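Local coordinates for putative exported protein (Bordetella pertussis, PDB 2DVZ) that probably serves as the periplasmic solute receptor of a tripartite tricarboxylate-type transporter, binding glutamate for uptake, at residues Ala116-Val121 / Met212-Pro217; Gly153-Met158 / Ile193-Pro198. All coordinates share one frame; numbering follows the deposited sequence.

Contact 1: residues Ala116-Val121 / Met212-Pro217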
loop_
_atom_site.group_PDB
_atom_site.type_symbol
_atom_site.label_atom_id
_atom_site.label_comp_id
_atom_site.label_asym_id
_atom_site.label_seq_id
_atom_site.Cartn_x
_atom_site.Cartn_y
_atom_site.Cartn_z
ATOM N N ALA A 116 2.184 -4.702 6.244
ATOM C CA ALA A 116 1.753 -6.057 5.884
ATOM C C ALA A 116 0.627 -5.987 4.887
ATOM O O ALA A 116 -0.223 -5.091 4.956
ATOM C CB ALA A 116 1.282 -6.842 7.137
ATOM N N ASN A 117 0.637 -6.934 3.955
ATOM C CA ASN A 117 -0.533 -7.215 3.141
ATOM C C ASN A 117 -1.318 -8.404 3.729
ATOM O O ASN A 117 -0.824 -9.124 4.616
ATOM C CB ASN A 117 -0.148 -7.444 1.681
ATOM C CG ASN A 117 0.218 -6.165 0.944
ATOM O OD1 ASN A 117 0.669 -6.218 -0.213
ATOM N ND2 ASN A 117 0.020 -5.022 1.579
ATOM N N VAL A 118 -2.552 -8.566 3.275
ATOM C CA VAL A 118 -3.470 -9.536 3.862
ATOM C C VAL A 118 -4.408 -10.049 2.797
ATOM O O VAL A 118 -4.845 -9.272 1.965
ATOM C CB VAL A 118 -4.286 -8.933 5.058
ATOM C CG1 VAL A 118 -5.237 -7.727 4.633
ATOM C CG2 VAL A 118 -5.007 -10.050 5.879
ATOM N N VAL A 119 -4.701 -11.353 2.818
ATOM C CA VAL A 119 -5.840 -11.878 2.057
ATOM C C VAL A 119 -6.950 -12.194 3.074
ATOM O O VAL A 119 -6.757 -12.958 4.028
ATOM C CB VAL A 119 -5.483 -13.067 1.072
ATOM C CG1 VAL A 119 -4.887 -14.305 1.784
ATOM C CG2 VAL A 119 -6.682 -13.454 0.188
ATOM N N ALA A 120 -8.106 -11.565 2.879
ATOM C CA ALA A 120 -9.195 -11.763 3.780
ATOM C C ALA A 120 -10.462 -12.183 3.028
ATOM O O ALA A 120 -10.580 -12.015 1.771
ATOM C CB ALA A 120 -9.431 -10.491 4.640
ATOM N N VAL A 121 -11.381 -12.782 3.790
ATOM C CA VAL A 121 -12.632 -13.239 3.226
ATOM C C VAL A 121 -13.817 -12.643 3.995
ATOM O O VAL A 121 -13.720 -12.254 5.170
ATOM C CB VAL A 121 -12.739 -14.811 3.047
ATOM C CG1 VAL A 121 -11.721 -15.327 2.104
ATOM C CG2 VAL A 121 -12.655 -15.568 4.384
HETATM N N MSE A 212 -6.993 -14.646 6.089
HETATM C CA MSE A 212 -6.500 -15.978 5.823
HETATM C C MSE A 212 -5.002 -16.121 5.962
HETATM O O MSE A 212 -4.514 -17.169 6.400
HETATM C CB MSE A 212 -6.972 -16.479 4.435
HETATM C CG MSE A 212 -8.480 -16.735 4.363
HETATM SE SE MSE A 212 -9.171 -18.209 5.504
HETATM C CE MSE A 212 -9.517 -17.227 7.143
ATOM N N ALA A 213 -4.283 -15.078 5.542
ATOM C CA ALA A 213 -2.821 -14.983 5.645
ATOM C C ALA A 213 -2.417 -13.516 5.589
ATOM O O ALA A 213 -3.150 -12.697 5.068
ATOM C CB ALA A 213 -2.146 -15.750 4.516
ATOM N N ILE A 214 -1.256 -13.184 6.134
ATOM C CA ILE A 214 -0.701 -11.829 6.056
ATOM C C ILE A 214 0.652 -11.952 5.368
ATOM O O ILE A 214 1.290 -13.022 5.447
ATOM C CB ILE A 214 -0.540 -11.099 7.456
ATOM C CG1 ILE A 214 0.342 -11.897 8.429
ATOM C CG2 ILE A 214 -1.885 -10.760 8.078
ATOM C CD1 ILE A 214 0.823 -11.066 9.637
ATOM N N ALA A 215 1.062 -10.900 4.662
ATOM C CA ALA A 215 2.429 -10.849 4.117
ATOM C C ALA A 215 3.355 -10.024 5.057
ATOM O O ALA A 215 3.242 -8.821 5.176
ATOM C CB ALA A 215 2.451 -10.345 2.672
ATOM N N TRP A 216 4.228 -10.718 5.763
ATOM C CA TRP A 216 4.979 -10.144 6.873
ATOM C C TRP A 216 6.013 -11.186 7.301
ATOM O O TRP A 216 5.837 -12.384 7.037
ATOM C CB TRP A 216 4.030 -9.796 8.020
ATOM C CG TRP A 216 4.527 -8.758 8.976
ATOM C CD1 TRP A 216 4.742 -8.914 10.333
ATOM C CD2 TRP A 216 4.861 -7.384 8.676
ATOM N NE1 TRP A 216 5.175 -7.730 10.888
ATOM C CE2 TRP A 216 5.259 -6.776 9.897
ATOM C CE3 TRP A 216 4.858 -6.617 7.507
ATOM C CZ2 TRP A 216 5.657 -5.431 9.969
ATOM C CZ3 TRP A 216 5.273 -5.298 7.565
ATOM C CH2 TRP A 216 5.654 -4.710 8.794
ATOM N N PRO A 217 7.127 -10.743 7.907
ATOM C CA PRO A 217 8.095 -11.751 8.373
ATOM C C PRO A 217 7.569 -12.680 9.450
ATOM O O PRO A 217 7.974 -13.809 9.516
ATOM C CB PRO A 217 9.288 -10.898 8.902
ATOM C CG PRO A 217 9.138 -9.569 8.238
ATOM C CD PRO A 217 7.625 -9.369 8.110
#
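Strands 117-121 and 212-215 run antiparallel, their axes 4.4 Å apart at an angle of 168°, and backbone hydrogen bonds carry the pairing. The nearly straight bond from M212 N to V119 O (2.7 Å) arrives almost along the C=O axis. V119 N in turn donates to A213 O at 3.0 Å, lying in the plane of that carbonyl. A215 N reaches N117 O at 2.6 Å, but from above the carbonyl plane, 43° out of it; the return bond from N117 N to A215 O is weak. CA-H...O contacts fill in between, with I214 CA 3.1 Å from N117 O.

M212 and A213 both stand opposite V119, which makes this a classic beta bulge within strand 210-215; the pairing goes on past it, V121 with R210. At the bulge CG1 of V119, in the crowded position between its own backbone N and carbonyl carbon, touches CB of both M212 and A213.

Of the apolar contacts, those on the face bearing V119 and A213 lie next to F133 and F130 of helix 130-138. On the face of V118 and I214, a non-hydrogen-bonded pair, the two side chains cross obliquely and their CG2 methyls meet at 3.9 Å; L197 of helix 197-205 touches both side chains. V118 CG2 also lies 3.3 Å from A213 O, a tight fit against the backbone. At the end of the segments the selenomethionine M212 bends at chi2 and chi3, and its CG lies beside V121 CG1, the two side chains crossing at about a right angle. Beyond the paired residues, CG of W216 is anti to its backbone N (chi1 -158°), which brings the six-membered part of the indole to A116, with CE3 3.6 Å from A116 CB.

Contact 2: residues Gly153-Met158 / Ile193-Pro198. With GLU (glutamic acid), chain G.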
loop_
_atom_site.group_PDB
_atom_site.type_symbol
_atom_site.label_atom_id
_atom_site.label_comp_id
_atom_site.label_asym_id
_atom_site.label_seq_id
_atom_site.Cartn_x
_atom_site.Cartn_y
_atom_site.Cartn_z
ATOM N N GLY A 153 -2.342 -1.600 -9.698
ATOM C CA GLY A 153 -1.856 -1.465 -8.354
ATOM C C GLY A 153 -1.310 -2.759 -7.803
ATOM O O GLY A 153 -1.526 -3.837 -8.381
ATOM N N VAL A 154 -0.616 -2.643 -6.656
ATOM C CA VAL A 154 -0.026 -3.797 -5.994
ATOM C C VAL A 154 -1.005 -4.885 -5.540
ATOM O O VAL A 154 -0.628 -6.043 -5.443
ATOM C CB VAL A 154 0.947 -3.375 -4.824
ATOM C CG1 VAL A 154 0.207 -2.810 -3.689
ATOM C CG2 VAL A 154 1.777 -4.566 -4.382
ATOM N N LEU A 155 -2.251 -4.535 -5.256
ATOM C CA LEU A 155 -3.185 -5.523 -4.750
ATOM C C LEU A 155 -3.793 -6.355 -5.884
ATOM O O LEU A 155 -4.100 -7.508 -5.668
ATOM C CB LEU A 155 -4.237 -4.861 -3.831
ATOM C CG LEU A 155 -3.578 -4.101 -2.653
ATOM C CD1 LEU A 155 -4.564 -3.229 -1.968
ATOM C CD2 LEU A 155 -2.907 -5.077 -1.664
ATOM N N HIS A 156 -3.931 -5.773 -7.088
ATOM C CA HIS A 156 -4.255 -6.534 -8.299
ATOM C C HIS A 156 -3.104 -7.495 -8.617
ATOM O O HIS A 156 -3.313 -8.654 -8.910
ATOM C CB HIS A 156 -4.566 -5.606 -9.518
ATOM C CG HIS A 156 -4.953 -6.364 -10.774
ATOM N ND1 HIS A 156 -4.771 -5.858 -12.049
ATOM C CD2 HIS A 156 -5.476 -7.605 -10.943
ATOM C CE1 HIS A 156 -5.177 -6.746 -12.940
ATOM N NE2 HIS A 156 -5.616 -7.811 -12.304
ATOM N N LEU A 157 -1.875 -7.018 -8.564
ATOM C CA LEU A 157 -0.731 -7.908 -8.755
ATOM C C LEU A 157 -0.659 -8.998 -7.660
ATOM O O LEU A 157 -0.374 -10.156 -7.947
ATOM C CB LEU A 157 0.578 -7.094 -8.843
ATOM C CG LEU A 157 1.819 -7.941 -9.165
ATOM C CD1 LEU A 157 1.674 -8.631 -10.572
ATOM C CD2 LEU A 157 3.060 -7.095 -9.087
HETATM N N MSE A 158 -0.945 -8.622 -6.419
HETATM C CA MSE A 158 -1.073 -9.574 -5.313
HETATM C C MSE A 158 -2.055 -10.679 -5.634
HETATM O O MSE A 158 -1.689 -11.831 -5.580
HETATM C CB MSE A 158 -1.462 -8.843 -4.026
HETATM C CG MSE A 158 -1.205 -9.645 -2.815
HETATM SE SE MSE A 158 -1.944 -8.873 -1.213
HETATM C CE MSE A 158 -1.631 -10.440 -0.005
ATOM N N ILE A 193 -10.894 -10.237 -0.524
ATOM C CA ILE A 193 -10.209 -8.976 -0.726
ATOM C C ILE A 193 -8.737 -9.209 -0.558
ATOM O O ILE A 193 -8.312 -9.929 0.344
ATOM C CB ILE A 193 -10.717 -7.850 0.211
ATOM C CG1 ILE A 193 -10.181 -6.472 -0.242
ATOM C CG2 ILE A 193 -10.467 -8.172 1.717
ATOM C CD1 ILE A 193 -10.578 -5.316 0.596
ATOM N N PHE A 194 -7.952 -8.635 -1.467
ATOM C CA PHE A 194 -6.513 -8.523 -1.255
ATOM C C PHE A 194 -6.264 -7.100 -0.820
ATOM O O PHE A 194 -6.613 -6.170 -1.542
ATOM C CB PHE A 194 -5.769 -8.858 -2.538
ATOM C CG PHE A 194 -5.771 -10.326 -2.861
ATOM C CD1 PHE A 194 -4.692 -11.137 -2.482
ATOM C CD2 PHE A 194 -6.850 -10.911 -3.524
ATOM C CE1 PHE A 194 -4.713 -12.502 -2.764
ATOM C CE2 PHE A 194 -6.878 -12.314 -3.801
ATOM C CZ PHE A 194 -5.820 -13.090 -3.425
ATOM N N ASP A 195 -5.716 -6.923 0.380
ATOM C CA ASP A 195 -5.498 -5.599 0.915
ATOM C C ASP A 195 -4.137 -5.425 1.589
ATOM O O ASP A 195 -3.399 -6.404 1.838
ATOM C CB ASP A 195 -6.610 -5.235 1.909
ATOM C CG ASP A 195 -6.773 -3.734 2.082
ATOM O OD1 ASP A 195 -6.139 -2.966 1.316
ATOM O OD2 ASP A 195 -7.533 -3.319 2.985
ATOM N N ASN A 196 -3.812 -4.152 1.834
ATOM C CA ASN A 196 -2.764 -3.768 2.737
ATOM C C ASN A 196 -3.471 -3.792 4.060
ATOM O O ASN A 196 -4.612 -3.357 4.174
ATOM C CB ASN A 196 -2.220 -2.348 2.427
ATOM C CG ASN A 196 -2.157 -2.026 0.891
ATOM O OD1 ASN A 196 -2.902 -1.169 0.410
ATOM N ND2 ASN A 196 -1.292 -2.704 0.154
ATOM N N LEU A 197 -2.791 -4.307 5.073
ATOM C CA LEU A 197 -3.435 -4.638 6.346
ATOM C C LEU A 197 -4.169 -3.485 7.074
ATOM O O LEU A 197 -5.299 -3.684 7.502
ATOM C CB LEU A 197 -2.466 -5.464 7.240
ATOM C CG LEU A 197 -2.958 -6.080 8.574
ATOM C CD1 LEU A 197 -4.371 -6.802 8.483
ATOM C CD2 LEU A 197 -1.873 -6.986 9.139
ATOM N N PRO A 198 -3.555 -2.286 7.211
ATOM C CA PRO A 198 -4.237 -1.216 7.966
ATOM C C PRO A 198 -5.725 -0.911 7.675
ATOM O O PRO A 198 -6.449 -0.601 8.626
ATOM C CB PRO A 198 -3.343 0.011 7.731
ATOM C CG PRO A 198 -2.001 -0.601 7.524
ATOM C CD PRO A 198 -2.219 -1.844 6.761
HETATM N N GLU G . -2.857 -0.501 -3.081
HETATM C CA GLU G . -2.205 0.690 -2.503
HETATM C C GLU G . -0.741 0.440 -2.181
HETATM O O GLU G . -0.265 0.473 -1.042
HETATM C CB GLU G . -3.006 1.227 -1.321
HETATM C CG GLU G . -4.517 1.270 -1.613
HETATM C CD GLU G . -5.252 2.357 -0.887
HETATM O OE1 GLU G . -4.572 3.111 -0.160
HETATM O OE2 GLU G . -6.516 2.488 -1.060
HETATM O OXT GLU G . 0.038 0.244 -3.128
#
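L155 and the selenomethionine M158, one helical turn apart on helix 154-158, both direct their side chains at strand 193-196, and the packing is closest there. L155 lays CB 3.5 Å from F194 O, while its CD2 methyl rests 3.5 Å from D195 C, so the branch presses on the strand backbone. M158 is extended beyond CG and crosses F194 obliquely. Its SE comes to the ring edge, 3.8 Å from CD1 and 85° off the ring normal: an edge-on Met-aromatic contact. Y146, of the neighbouring strand 145-148, and F162, farther along the same helix, meet this ring edge-to-face.

Helix and strand cross at 133° without a hydrogen bond between them, an apolar helix-on-sheet packing at the glutamate site of a periplasmic binding protein, with G153 as the helix N-cap.

Toward the ligand, helix and strand meet more loosely, and the glutamate takes up the contact. V154 barely touches the strand; its CG1 instead lies 3.1 Å from OXT of the bound glutamate, and L155 CD1 is 3.4 Å from the ligand N. The amide of N196, a glutamate-binding residue, lies beside both L155 and the ligand. CB of the buried D195 points away from the helix, though OD1 still lies near L155 CD1. OD1 accepts a bond from S178 OG and a weak one from N196 N, and OD2 is hydrogen-bonded to S199 OG and S200 OG.

Overall arrangement
The centres of the two contacts lie about 9 Å apart, and both reach one mixed sheet, in which strand 106-121 runs between strands 192-196 and 210-215 and pairs antiparallel with both. Contact 1 joins it to 210-215; contact 2 sets helix 154-166 on 192-196. Along the chain come 116-121, 153-158, 193-198 and 212-217, so contact 2 falls between the segments of contact 1, and helix 197-205 leads across. Probable hydrogen bonds, V118 N to D195 O and A116 O to L197 N, tie them directly. Contact 2 holds V154, L155 and N196 of the glutamate pocket; contact 1 lies one strand behind, the nearest side-chain atoms of N117 and N196 about 3 Å apart.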